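Local coordinates for regulator of Ty1 transposition protein 107 (Saccharomyces cerevisiae, PDB 3T7J) that probably binds partner proteins through a tandem pair of BRCT domains in the DNA damage response, and probably regulates Ty1 transposition, at residues L23-T28 and I48-N53; E41-L46 and D94-I99; F64-L69 and L87-I92; K73-L78 and G158-A163; L83-K88 and I111-Y116. All coordinates share one frame; numbering follows the deposited sequence.

Contact 1. Residues L23-T28 and I48-N53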
# COMPACT_ATOMS: atom_id res chain seq x y z
N LEU A 23 3.82 27.25 -6.25
CA LEU A 23 3.73 25.93 -5.64
C LEU A 23 4.50 24.93 -6.46
O LEU A 23 4.43 24.93 -7.70
CB LEU A 23 2.29 25.49 -5.49
CG LEU A 23 1.37 26.43 -4.72
CD1 LEU A 23 -0.07 25.92 -4.70
CD2 LEU A 23 1.90 26.57 -3.29
N LYS A 24 5.25 24.07 -5.76
CA LYS A 24 5.91 22.92 -6.35
C LYS A 24 5.41 21.74 -5.52
O LYS A 24 5.87 21.55 -4.40
CB LYS A 24 7.43 23.07 -6.21
CG LYS A 24 8.07 24.11 -7.15
CD LYS A 24 9.49 24.50 -6.71
CE LYS A 24 9.50 25.47 -5.51
NZ LYS A 24 10.71 25.29 -4.63
N ALA A 25 4.49 20.94 -6.08
CA ALA A 25 3.67 20.00 -5.33
C ALA A 25 3.64 18.57 -5.87
O ALA A 25 3.88 18.34 -7.05
CB ALA A 25 2.23 20.53 -5.25
N VAL A 26 3.35 17.62 -4.98
CA VAL A 26 2.87 16.30 -5.41
C VAL A 26 1.49 16.12 -4.83
O VAL A 26 1.09 16.85 -3.91
CB VAL A 26 3.78 15.12 -4.94
CG1 VAL A 26 5.12 15.19 -5.61
CG2 VAL A 26 3.93 15.13 -3.43
N CYS A 27 0.74 15.17 -5.38
CA CYS A 27 -0.61 14.89 -4.92
C CYS A 27 -0.63 13.48 -4.37
O CYS A 27 0.05 12.60 -4.88
CB CYS A 27 -1.59 14.99 -6.10
SG CYS A 27 -1.58 16.59 -6.94
N THR A 28 -1.40 13.27 -3.31
CA THR A 28 -1.53 11.95 -2.73
C THR A 28 -2.95 11.81 -2.19
O THR A 28 -3.44 12.70 -1.52
CB THR A 28 -0.47 11.69 -1.60
OG1 THR A 28 -0.52 10.32 -1.19
CG2 THR A 28 -0.72 12.57 -0.39
N ILE A 48 2.15 27.07 -10.53
CA ILE A 48 1.89 25.81 -9.83
C ILE A 48 2.37 24.66 -10.68
O ILE A 48 1.83 24.41 -11.76
CB ILE A 48 0.41 25.61 -9.54
CG1 ILE A 48 -0.09 26.70 -8.58
CG2 ILE A 48 0.13 24.19 -8.99
CD1 ILE A 48 -1.58 26.81 -8.53
N LYS A 49 3.40 23.97 -10.20
CA LYS A 49 3.96 22.80 -10.86
C LYS A 49 3.60 21.56 -10.07
O LYS A 49 3.88 21.48 -8.87
CB LYS A 49 5.48 22.92 -10.95
CG LYS A 49 5.97 24.09 -11.81
CD LYS A 49 7.49 24.09 -11.87
CE LYS A 49 8.00 25.07 -12.92
NZ LYS A 49 7.76 24.58 -14.31
N ILE A 50 2.98 20.60 -10.75
CA ILE A 50 2.62 19.32 -10.17
C ILE A 50 3.57 18.24 -10.69
O ILE A 50 3.67 18.01 -11.90
CB ILE A 50 1.18 18.91 -10.53
CG1 ILE A 50 0.20 20.07 -10.28
CG2 ILE A 50 0.78 17.64 -9.78
CD1 ILE A 50 0.02 20.43 -8.82
N PHE A 51 4.27 17.59 -9.77
CA PHE A 51 5.22 16.53 -10.12
C PHE A 51 4.60 15.18 -9.81
O PHE A 51 3.77 15.08 -8.92
CB PHE A 51 6.51 16.71 -9.33
CG PHE A 51 7.25 17.97 -9.65
CD1 PHE A 51 8.28 17.97 -10.57
CD2 PHE A 51 6.89 19.17 -9.05
CE1 PHE A 51 8.97 19.13 -10.87
CE2 PHE A 51 7.57 20.33 -9.35
CZ PHE A 51 8.61 20.31 -10.27
N ASP A 52 4.99 14.15 -10.56
CA ASP A 52 4.47 12.80 -10.36
C ASP A 52 5.16 12.16 -9.18
O ASP A 52 4.54 11.51 -8.36
CB ASP A 52 4.70 11.93 -11.60
CG ASP A 52 3.91 12.40 -12.79
OD1 ASP A 52 2.70 12.70 -12.64
OD2 ASP A 52 4.49 12.49 -13.90
N ASN A 53 6.47 12.35 -9.10
CA ASN A 53 7.25 11.76 -8.03
C ASN A 53 8.07 12.81 -7.30
O ASN A 53 8.33 13.89 -7.84
CB ASN A 53 8.15 10.67 -8.59
CG ASN A 53 7.38 9.62 -9.34
OD1 ASN A 53 7.48 9.50 -10.56
ND2 ASN A 53 6.57 8.87 -8.61
O HOH W 1 1.81 13.79 -7.61
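Leu-23 lies beside Ile-48 with both side chains pointing the same way, CD1 of Leu-23 resting 4.0 Å from CG1 of Ile-48. Their backbones pair in parallel, and the carbonyl O of Leu-23 accepts from Lys-49 N at 2.9 Å, the donor tilted 27° from the carbonyl plane. Ala-25 is gripped from both ends. Its N donates to Lys-49 O at 2.9 Å, and its O takes the N-H of Phe-51 at 2.8 Å in a nearly straight bond (177°). Strands 23-27 and 48-50 are thus joined in register, as expected for neighbours in the parallel sheet of a BRCT domain; helix 37-45 makes the connection between them, giving a beta-alpha-beta unit. On the face occupied by Leu-23 and Ile-48, the methyl of Ala-25 also meets CD1 of Ile-50 at 4.2 Å. Phe-51 has CG anti to its carbonyl carbon (chi1 -64°), which swings the ring back along strand 23-27. Its edge faces Ala-25 O in plane, CD2 standing 3.7 Å from that oxygen, while CE2 comes obliquely to CB of Lys-24. Past Ala-25 the direct pairing gives way to a water that accepts from Cys-27 N and donates to Phe-51 O at 2.7 Å. Leu-60 and Asp-58, from the loop before strand 62-64, also touch the Phe-51 ring.

Contact 2. Residues E41-L46 and D94-I99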
# COMPACT_ATOMS: atom_id res chain seq x y z
N GLU A 41 -0.94 23.07 -18.16
CA GLU A 41 -0.43 24.32 -18.73
C GLU A 41 -0.95 25.55 -18.00
O GLU A 41 -0.21 26.47 -17.68
CB GLU A 41 -0.79 24.44 -20.22
CG GLU A 41 -0.05 25.56 -20.94
CD GLU A 41 -0.48 25.75 -22.39
OE1 GLU A 41 -1.42 25.05 -22.83
OE2 GLU A 41 0.13 26.59 -23.08
N ILE A 42 -2.25 25.57 -17.75
CA ILE A 42 -2.87 26.61 -16.96
C ILE A 42 -2.22 26.73 -15.58
O ILE A 42 -1.80 27.80 -15.15
CB ILE A 42 -4.36 26.32 -16.77
CG1 ILE A 42 -5.09 26.49 -18.10
CG2 ILE A 42 -4.95 27.20 -15.68
CD1 ILE A 42 -6.55 26.12 -18.04
N LEU A 43 -2.14 25.60 -14.88
CA LEU A 43 -1.55 25.58 -13.55
C LEU A 43 -0.12 26.12 -13.58
O LEU A 43 0.27 26.92 -12.73
CB LEU A 43 -1.58 24.17 -12.99
CG LEU A 43 -2.97 23.67 -12.57
CD1 LEU A 43 -2.89 22.23 -12.05
CD2 LEU A 43 -3.58 24.57 -11.52
N ASN A 44 0.64 25.68 -14.57
CA ASN A 44 2.01 26.16 -14.74
C ASN A 44 2.06 27.67 -14.92
O ASN A 44 2.93 28.36 -14.38
CB ASN A 44 2.66 25.47 -15.94
CG ASN A 44 4.10 25.89 -16.13
OD1 ASN A 44 5.00 25.36 -15.47
ND2 ASN A 44 4.33 26.86 -17.01
N GLN A 45 1.12 28.19 -15.69
CA GLN A 45 1.10 29.61 -15.95
C GLN A 45 0.75 30.41 -14.70
O GLN A 45 1.03 31.59 -14.61
CB GLN A 45 0.17 29.94 -17.12
CG GLN A 45 0.67 29.35 -18.44
CD GLN A 45 0.44 30.27 -19.63
OE1 GLN A 45 -0.58 30.96 -19.71
NE2 GLN A 45 1.40 30.29 -20.56
N LEU A 46 0.15 29.74 -13.72
CA LEU A 46 -0.18 30.38 -12.45
C LEU A 46 0.85 30.04 -11.37
O LEU A 46 0.56 30.18 -10.19
CB LEU A 46 -1.56 29.94 -11.99
CG LEU A 46 -2.69 30.29 -12.96
CD1 LEU A 46 -3.95 29.56 -12.56
CD2 LEU A 46 -2.92 31.79 -13.03
N ASP A 94 -11.27 24.33 -7.09
CA ASP A 94 -11.86 25.67 -7.13
C ASP A 94 -11.12 26.59 -8.11
O ASP A 94 -11.73 27.45 -8.77
CB ASP A 94 -11.86 26.33 -5.75
CG ASP A 94 -12.81 25.64 -4.76
OD1 ASP A 94 -13.50 24.67 -5.16
OD2 ASP A 94 -12.87 26.08 -3.59
N LEU A 95 -9.81 26.41 -8.20
CA LEU A 95 -9.00 27.27 -9.05
C LEU A 95 -9.27 26.97 -10.51
O LEU A 95 -9.43 27.88 -11.32
CB LEU A 95 -7.52 27.09 -8.76
CG LEU A 95 -6.59 27.95 -9.62
CD1 LEU A 95 -6.86 29.43 -9.36
CD2 LEU A 95 -5.15 27.59 -9.28
N LEU A 96 -9.30 25.68 -10.86
CA LEU A 96 -9.59 25.29 -12.24
C LEU A 96 -11.02 25.64 -12.62
O LEU A 96 -11.28 26.03 -13.76
CB LEU A 96 -9.30 23.81 -12.47
CG LEU A 96 -7.80 23.53 -12.51
CD1 LEU A 96 -7.55 22.08 -12.89
CD2 LEU A 96 -7.14 24.47 -13.51
N LYS A 97 -11.94 25.51 -11.67
CA LYS A 97 -13.34 25.87 -11.91
C LYS A 97 -13.46 27.35 -12.26
O LYS A 97 -14.09 27.71 -13.26
CB LYS A 97 -14.17 25.57 -10.66
CG LYS A 97 -15.68 25.60 -10.86
CD LYS A 97 -16.39 25.15 -9.59
CE LYS A 97 -17.90 25.11 -9.75
NZ LYS A 97 -18.45 26.45 -10.10
N GLN A 98 -12.86 28.20 -11.44
CA GLN A 98 -12.95 29.64 -11.64
C GLN A 98 -12.35 29.99 -13.00
O GLN A 98 -12.92 30.77 -13.75
CB GLN A 98 -12.24 30.39 -10.50
CG GLN A 98 -12.60 31.86 -10.39
CD GLN A 98 -11.94 32.54 -9.19
OE1 GLN A 98 -10.71 32.67 -9.14
NE2 GLN A 98 -12.75 32.96 -8.23
N ILE A 99 -11.22 29.37 -13.32
CA ILE A 99 -10.52 29.61 -14.58
C ILE A 99 -11.30 29.16 -15.82
O ILE A 99 -11.29 29.85 -16.84
CB ILE A 99 -9.14 28.96 -14.56
CG1 ILE A 99 -8.18 29.79 -13.71
CG2 ILE A 99 -8.57 28.81 -15.96
CD1 ILE A 99 -6.91 29.11 -13.44
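Ile-42, Leu-43 and Leu-46 meet Leu-95, Leu-96 and Ile-99 where two helices of the BRCT fold pack together. These are the helices that follow the first and fourth strands of the sheet in chain order, as usual on one side of a BRCT sheet; here they are 37-45 and 90-99, and Leu-95 accordingly also touches Ile-48 of the sheet. The short segments run nearly at right angles, 101° between their directions, with axes 11.3 Å apart, a wide spacing bridged by branched side chains. All interaction across the contact is apolar, and no hydrogen bond links the segments.

Two isoleucines form the first group. Ile-42 and Ile-99 slide past each other in opposite directions, so that CG2 of Ile-99 lies 4.0 Å from CD1 of Ile-42. Leucines crossing one another form the second: Leu-43 meets Leu-96 at about a right angle, their CD2 methyls 4.1 Å apart, and CD2 of Leu-96 also approaches CG2 of Ile-42. With CG anti to its carbonyl carbon (chi1 -72°), Leu-43 brings its end nearer the other helix than its first bond would suggest. Leu-46, just past the helix end, belongs to a third group, whose ends meet head on. Ile-11 of helix 7-13 touches Ile-99 from outside the pair. Leu-46 CD1 and Leu-95 CD2 stand tip to tip at 4.0 Å.

Contact 3. Residues F64-L69 and L87-I92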
# COMPACT_ATOMS: atom_id res chain seq x y z
N PHE A 64 -0.69 18.22 -1.91
CA PHE A 64 -2.14 18.22 -1.99
C PHE A 64 -2.64 16.88 -1.48
O PHE A 64 -2.20 15.82 -1.93
CB PHE A 64 -2.62 18.45 -3.43
CG PHE A 64 -2.37 19.86 -3.95
CD1 PHE A 64 -3.19 20.92 -3.55
CD2 PHE A 64 -1.33 20.12 -4.82
CE1 PHE A 64 -2.97 22.20 -4.01
CE2 PHE A 64 -1.11 21.42 -5.30
CZ PHE A 64 -1.93 22.45 -4.89
N ALA A 65 -3.57 16.92 -0.52
CA ALA A 65 -4.15 15.68 0.00
C ALA A 65 -5.44 15.98 0.75
O ALA A 65 -5.58 17.03 1.36
CB ALA A 65 -3.13 14.97 0.91
N PRO A 66 -6.40 15.03 0.73
CA PRO A 66 -7.67 15.27 1.42
C PRO A 66 -7.51 15.31 2.95
O PRO A 66 -8.32 15.93 3.64
CB PRO A 66 -8.53 14.06 1.01
CG PRO A 66 -7.52 12.97 0.74
CD PRO A 66 -6.32 13.68 0.14
N LYS A 67 -6.48 14.66 3.47
CA LYS A 67 -6.25 14.66 4.90
C LYS A 67 -4.86 14.12 5.17
O LYS A 67 -4.14 13.73 4.24
CB LYS A 67 -7.31 13.80 5.62
CG LYS A 67 -7.30 12.34 5.17
CD LYS A 67 -8.47 11.54 5.73
CE LYS A 67 -8.30 11.25 7.21
NZ LYS A 67 -9.53 10.62 7.80
N ILE A 68 -4.49 14.07 6.45
CA ILE A 68 -3.23 13.44 6.81
C ILE A 68 -3.29 11.98 6.38
O ILE A 68 -4.25 11.28 6.67
CB ILE A 68 -2.96 13.52 8.32
CG1 ILE A 68 -2.55 14.95 8.69
CG2 ILE A 68 -1.85 12.56 8.72
CD1 ILE A 68 -2.33 15.15 10.18
N LEU A 69 -2.28 11.54 5.64
CA LEU A 69 -2.28 10.18 5.12
C LEU A 69 -0.96 9.51 5.46
O LEU A 69 0.02 10.19 5.79
CB LEU A 69 -2.50 10.19 3.60
CG LEU A 69 -3.87 10.62 3.05
CD1 LEU A 69 -3.86 10.56 1.53
CD2 LEU A 69 -5.00 9.73 3.61
N LEU A 87 -2.21 21.38 1.35
CA LEU A 87 -3.48 21.89 0.85
C LEU A 87 -4.40 20.76 0.41
O LEU A 87 -3.95 19.74 -0.11
CB LEU A 87 -3.26 22.85 -0.32
CG LEU A 87 -2.39 24.09 -0.02
CD1 LEU A 87 -2.14 24.89 -1.29
CD2 LEU A 87 -3.03 24.97 1.04
N LYS A 88 -5.70 20.94 0.64
CA LYS A 88 -6.70 20.02 0.15
C LYS A 88 -6.85 20.20 -1.35
O LYS A 88 -6.62 21.29 -1.89
CB LYS A 88 -8.03 20.29 0.87
CG LYS A 88 -7.95 20.13 2.39
CD LYS A 88 -9.29 20.43 3.08
CE LYS A 88 -9.67 21.90 2.96
NZ LYS A 88 -10.89 22.27 3.75
N PRO A 89 -7.23 19.12 -2.04
CA PRO A 89 -7.42 19.13 -3.50
C PRO A 89 -8.41 20.21 -3.92
O PRO A 89 -8.32 20.71 -5.05
CB PRO A 89 -8.03 17.74 -3.78
CG PRO A 89 -7.81 16.94 -2.57
CD PRO A 89 -7.63 17.86 -1.42
N GLU A 90 -9.34 20.58 -3.04
CA GLU A 90 -10.33 21.61 -3.36
C GLU A 90 -9.68 22.92 -3.81
O GLU A 90 -10.31 23.74 -4.49
CB GLU A 90 -11.27 21.89 -2.18
CG GLU A 90 -12.36 20.83 -1.99
CD GLU A 90 -11.78 19.48 -1.63
OE1 GLU A 90 -10.78 19.47 -0.88
OE2 GLU A 90 -12.31 18.44 -2.09
N PHE A 91 -8.43 23.13 -3.43
CA PHE A 91 -7.74 24.34 -3.86
C PHE A 91 -7.56 24.35 -5.38
O PHE A 91 -7.81 25.35 -6.04
CB PHE A 91 -6.39 24.51 -3.17
CG PHE A 91 -5.54 25.58 -3.81
CD1 PHE A 91 -5.73 26.91 -3.48
CD2 PHE A 91 -4.59 25.25 -4.78
CE1 PHE A 91 -4.97 27.91 -4.10
CE2 PHE A 91 -3.82 26.24 -5.39
CZ PHE A 91 -4.02 27.57 -5.05
N ILE A 92 -7.11 23.22 -5.92
CA ILE A 92 -6.92 23.08 -7.36
C ILE A 92 -8.27 23.03 -8.06
O ILE A 92 -8.46 23.65 -9.11
CB ILE A 92 -6.11 21.82 -7.70
CG1 ILE A 92 -4.68 21.94 -7.19
CG2 ILE A 92 -6.10 21.59 -9.21
CD1 ILE A 92 -3.89 23.11 -7.83
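The ring of Phe-64 is wedged between Leu-87 and the first turn of helix 90-99. Phe-64 and Leu-87 run side by side, with CE1 of the ring 3.8 Å from CB of Leu-87. Ile-92 approaches at about a right angle and places CG1 over one face, 3.8 Å from the centroid and 22° off the normal, a CH-pi contact. Phe-91 brings CD2 to the edge of the Phe-64 ring, 3.5 Å from CE1, with the two side chains set obliquely. Its CG, anti to the backbone N (chi1 168°), turns the ring toward Phe-64. In this way the end of one BRCT strand is locked to the helix after the next strand.

The backbones close the contact with one hydrogen bond, Ala-65 N to Leu-87 O at 2.9 Å. The same oxygen receives a CA-H of Phe-64 at 3.0 Å from its CA, while Ala-65 O faces CA of Lys-88 at 3.4 Å and CD of Pro-89. Leu-87 O and, through Phe-91 N, Lys-88 O thus have N-H partners, while Ala-65 O meets only C-H groups here; the ring has Ile-92 carbon over one face, with Phe-91 CD2 and Lys-88 O at its edge.

Contact 4. Residues K73-L78 and G158-A163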
# COMPACT_ATOMS: atom_id res chain seq x y z
N LYS A 73 4.23 9.46 -0.11
CA LYS A 73 4.24 10.85 -0.50
C LYS A 73 3.89 11.79 0.64
O LYS A 73 4.58 12.79 0.85
CB LYS A 73 3.30 11.10 -1.67
CG LYS A 73 3.91 10.77 -3.01
CD LYS A 73 2.94 11.10 -4.12
CE LYS A 73 3.51 10.69 -5.47
NZ LYS A 73 2.50 10.95 -6.55
N PHE A 74 2.83 11.47 1.38
CA PHE A 74 2.45 12.37 2.47
C PHE A 74 3.54 12.41 3.54
O PHE A 74 3.88 13.48 4.05
CB PHE A 74 1.10 12.03 3.10
CG PHE A 74 0.55 13.14 3.94
CD1 PHE A 74 -0.40 14.01 3.43
CD2 PHE A 74 1.03 13.36 5.22
CE1 PHE A 74 -0.88 15.05 4.20
CE2 PHE A 74 0.55 14.41 5.99
CZ PHE A 74 -0.40 15.25 5.48
N LEU A 75 4.09 11.25 3.89
CA LEU A 75 5.12 11.20 4.92
C LEU A 75 6.37 11.95 4.46
O LEU A 75 7.00 12.67 5.23
CB LEU A 75 5.46 9.74 5.28
CG LEU A 75 4.38 8.94 6.00
CD1 LEU A 75 4.79 7.48 6.15
CD2 LEU A 75 4.09 9.56 7.36
N LYS A 76 6.72 11.77 3.19
CA LYS A 76 7.89 12.42 2.61
C LYS A 76 7.75 13.94 2.50
O LYS A 76 8.75 14.65 2.53
CB LYS A 76 8.20 11.85 1.23
CG LYS A 76 8.99 10.55 1.25
CD LYS A 76 9.36 10.14 -0.16
CE LYS A 76 10.13 8.83 -0.18
NZ LYS A 76 10.36 8.39 -1.59
N SER A 77 6.53 14.43 2.36
CA SER A 77 6.30 15.88 2.26
C SER A 77 6.66 16.55 3.58
O SER A 77 6.97 17.74 3.62
CB SER A 77 4.85 16.18 1.92
OG SER A 77 4.03 16.03 3.06
N LEU A 78 6.61 15.79 4.68
CA LEU A 78 7.06 16.34 5.97
C LEU A 78 8.60 16.42 6.10
O LEU A 78 9.13 16.78 7.16
CB LEU A 78 6.43 15.59 7.15
CG LEU A 78 4.93 15.89 7.24
CD1 LEU A 78 4.26 14.96 8.22
CD2 LEU A 78 4.74 17.35 7.65
N GLY A 158 12.10 2.12 3.58
CA GLY A 158 13.46 2.59 3.61
C GLY A 158 13.58 4.01 3.08
O GLY A 158 14.28 4.84 3.64
N SER A 159 12.88 4.30 1.98
CA SER A 159 13.05 5.59 1.34
C SER A 159 12.38 6.71 2.16
O SER A 159 12.91 7.81 2.26
CB SER A 159 12.56 5.53 -0.12
OG SER A 159 11.50 6.43 -0.36
N VAL A 160 11.24 6.40 2.77
CA VAL A 160 10.63 7.32 3.73
C VAL A 160 11.58 7.64 4.90
O VAL A 160 11.80 8.81 5.25
CB VAL A 160 9.29 6.75 4.26
CG1 VAL A 160 8.81 7.53 5.48
CG2 VAL A 160 8.24 6.78 3.16
N LEU A 161 12.17 6.61 5.49
CA LEU A 161 13.08 6.79 6.61
C LEU A 161 14.35 7.54 6.25
O LEU A 161 14.83 8.35 7.05
CB LEU A 161 13.45 5.45 7.26
CG LEU A 161 12.25 4.77 7.90
CD1 LEU A 161 12.63 3.35 8.35
CD2 LEU A 161 11.71 5.61 9.07
N LYS A 162 14.89 7.28 5.07
CA LYS A 162 16.08 8.00 4.64
C LYS A 162 15.75 9.48 4.44
O LYS A 162 16.52 10.35 4.85
CB LYS A 162 16.66 7.37 3.37
CG LYS A 162 17.17 5.93 3.59
CD LYS A 162 17.68 5.31 2.29
CE LYS A 162 18.14 3.87 2.50
NZ LYS A 162 19.28 3.78 3.45
N ALA A 163 14.60 9.76 3.82
CA ALA A 163 14.10 11.13 3.70
C ALA A 163 14.10 11.87 5.05
O ALA A 163 14.33 13.08 5.11
CB ALA A 163 12.70 11.15 3.09
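Leu-75 and Lys-76 of the first BRCT domain meet Ser-159, Val-160 and Ala-163 of the second at the seam of the tandem repeat, where helix 72-77 lies alongside helix 154-163. The short segments run almost parallel, 11° between their directions, with axes 9.4 Å apart. Ile-236 of helix 229-238 touches both Leu-75 and Val-160, giving the three-helix junction familiar from tandem BRCT proteins.

Lys-76 has the largest share of the contact. Its chain is extended beyond CG and slants back alongside the neighbouring helix, from Ala-163 toward Ser-159: CG stands 4.2 Å from CB of Ala-163. At the far end NZ makes a salt bridge with Glu-72 of its own helix. A weak bond from Lys-76 NZ to Ser-159 OG is doubtful, since that oxygen sits too close to a neighbouring atom in the model. Replacing Lys-76 with an alanine would probably leave the Glu-72 carboxylate without its mate and open a gap against Ala-163.

The apolar side of the seam belongs to Leu-75. It crosses Val-160 at a slant, and with CG1 anti to the backbone N (chi1 167°) the valine directs that methyl toward the leucine: Val-160 CG1 meets Leu-75 CB at 4.0 Å and Leu-75 CD1 at 4.1 Å.

Contact 5. Residues L83-K88 and I111-Y116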
# COMPACT_ATOMS: atom_id res chain seq x y z
N LEU A 83 8.53 22.46 3.78
CA LEU A 83 7.15 22.37 3.36
C LEU A 83 6.54 23.72 3.64
O LEU A 83 6.75 24.30 4.70
CB LEU A 83 6.41 21.28 4.13
CG LEU A 83 4.92 21.11 3.86
CD1 LEU A 83 4.64 20.58 2.44
CD2 LEU A 83 4.30 20.17 4.90
N LYS A 84 5.79 24.25 2.68
CA LYS A 84 5.22 25.58 2.88
C LYS A 84 3.71 25.52 2.92
O LYS A 84 3.09 26.28 3.64
CB LYS A 84 5.72 26.54 1.81
CG LYS A 84 7.23 26.79 1.87
CD LYS A 84 7.62 28.02 1.01
CE LYS A 84 9.13 28.23 0.98
NZ LYS A 84 9.54 29.15 -0.14
N PHE A 85 3.13 24.59 2.18
CA PHE A 85 1.69 24.49 2.06
C PHE A 85 1.28 23.00 2.11
O PHE A 85 1.88 22.17 1.44
CB PHE A 85 1.23 25.17 0.76
CG PHE A 85 1.66 26.62 0.65
CD1 PHE A 85 0.99 27.62 1.32
CD2 PHE A 85 2.76 26.98 -0.12
CE1 PHE A 85 1.39 28.96 1.24
CE2 PHE A 85 3.17 28.31 -0.21
CZ PHE A 85 2.48 29.29 0.47
N ALA A 86 0.29 22.69 2.92
CA ALA A 86 -0.35 21.38 2.90
C ALA A 86 -1.80 21.66 2.58
O ALA A 86 -2.55 22.14 3.43
CB ALA A 86 -0.21 20.69 4.27
N LEU A 87 -2.21 21.38 1.35
CA LEU A 87 -3.48 21.89 0.85
C LEU A 87 -4.40 20.76 0.41
O LEU A 87 -3.95 19.74 -0.11
CB LEU A 87 -3.26 22.85 -0.32
CG LEU A 87 -2.39 24.09 -0.02
CD1 LEU A 87 -2.14 24.89 -1.29
CD2 LEU A 87 -3.03 24.97 1.04
N LYS A 88 -5.70 20.94 0.64
CA LYS A 88 -6.70 20.02 0.15
C LYS A 88 -6.85 20.20 -1.35
O LYS A 88 -6.62 21.29 -1.89
CB LYS A 88 -8.03 20.29 0.87
CG LYS A 88 -7.95 20.13 2.39
CD LYS A 88 -9.29 20.43 3.08
CE LYS A 88 -9.67 21.90 2.96
NZ LYS A 88 -10.89 22.27 3.75
N ILE A 111 -8.98 32.69 -5.70
CA ILE A 111 -8.78 31.52 -4.84
C ILE A 111 -7.53 31.73 -3.99
O ILE A 111 -6.46 32.00 -4.52
CB ILE A 111 -8.63 30.22 -5.68
CG1 ILE A 111 -9.85 30.01 -6.58
CG2 ILE A 111 -8.41 29.03 -4.78
CD1 ILE A 111 -11.18 30.18 -5.86
N ASN A 112 -7.66 31.62 -2.68
CA ASN A 112 -6.52 31.88 -1.82
C ASN A 112 -5.89 30.61 -1.24
O ASN A 112 -6.49 29.52 -1.29
CB ASN A 112 -6.92 32.84 -0.69
CG ASN A 112 -7.93 32.23 0.26
OD1 ASN A 112 -7.61 31.28 0.98
ND2 ASN A 112 -9.14 32.77 0.26
N LEU A 113 -4.69 30.76 -0.71
CA LEU A 113 -3.92 29.66 -0.14
C LEU A 113 -4.21 29.40 1.33
O LEU A 113 -3.48 28.64 1.96
CB LEU A 113 -2.43 29.97 -0.23
CG LEU A 113 -1.71 29.70 -1.54
CD1 LEU A 113 -2.69 29.50 -2.64
CD2 LEU A 113 -0.78 30.84 -1.84
N PHE A 114 -5.22 30.06 1.89
CA PHE A 114 -5.43 29.94 3.33
C PHE A 114 -6.67 29.14 3.70
O PHE A 114 -6.77 28.64 4.81
CB PHE A 114 -5.47 31.32 3.98
CG PHE A 114 -4.28 32.15 3.65
CD1 PHE A 114 -3.03 31.84 4.17
CD2 PHE A 114 -4.39 33.21 2.77
CE1 PHE A 114 -1.93 32.59 3.83
CE2 PHE A 114 -3.29 33.96 2.45
CZ PHE A 114 -2.06 33.65 2.97
N ASP A 115 -7.60 29.00 2.76
CA ASP A 115 -8.89 28.40 3.08
C ASP A 115 -8.97 26.89 2.79
O ASP A 115 -10.07 26.34 2.76
CB ASP A 115 -10.00 29.15 2.36
CG ASP A 115 -10.15 30.58 2.87
OD1 ASP A 115 -10.74 31.41 2.14
OD2 ASP A 115 -9.68 30.87 3.99
N TYR A 116 -7.83 26.24 2.61
CA TYR A 116 -7.81 24.82 2.24
C TYR A 116 -6.78 24.01 2.99
O TYR A 116 -6.25 23.03 2.46
CB TYR A 116 -7.50 24.67 0.75
CG TYR A 116 -8.43 25.43 -0.13
CD1 TYR A 116 -9.65 24.90 -0.51
CD2 TYR A 116 -8.08 26.68 -0.61
CE1 TYR A 116 -10.50 25.60 -1.34
CE2 TYR A 116 -8.92 27.39 -1.43
CZ TYR A 116 -10.13 26.85 -1.80
OH TYR A 116 -10.97 27.57 -2.62
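Lys-88 and Tyr-116 make the tight part of this contact. The N-H of Lys-88 points at Tyr-116 O, 2.8 Å away and close to straight (165°), arriving nearly along the C=O axis. The lysine chain then folds over the same peptide: CG stands 3.4 Å from Tyr-116 O, and a bend at chi3 (-67°) brings CE to 3.5 Å from Tyr-116 CA. A glycine in place of Lys-88 would keep the N-H but is likely to uncover the Tyr-116 peptide and open a gap where CG and CE now lie against it. Nearby, CA of Leu-87 offers its hydrogen to Tyr-116 O, and CD2 of Leu-87 reaches Leu-113 O at 3.8 Å.

The fit is looser toward Leu-113, whose CD2 meets the Phe-85 ring obliquely at 4.2 Å from CE1. The solvent side is formed by Phe-114 and Asp-115, both exposed. There the loop is shaped by its own bonds: Asn-112 OD1 accepts in the carbonyl plane, on a lone pair, from Phe-114 N at 2.8 Å, an Asx turn.

The loop 111-116 thus runs past the edge strand 85-87 of the first BRCT sheet and against helix 90-99, where Tyr-116 OH is hydrogen-bonded to Asp-94 and Leu-113 packs on Phe-91.

In the fold
Four of the contacts gather round the sheet of the first BRCT domain, and contact 4 ties that domain to the second. Contacts 3 and 5 are closest, with centres 8 Å apart, and share Leu-87 and Lys-88. Contact 1 lies about 12 Å from contact 3, centre to centre; the two are stitched by Val-26 O to Phe-64 N at 3.0 Å. Contact 2 adjoins contact 1 through Ile-48 N and Leu-43 O, 2.9 Å apart, but its nearest atoms stay about 14 Å from contact 4. Contact 1 touches helix 72-77 on the side turned away from the second domain, Lys-73 NZ meeting Asp-52 O at 2.8 Å. Phe-74 of the same helix packs on the 64-69 loop.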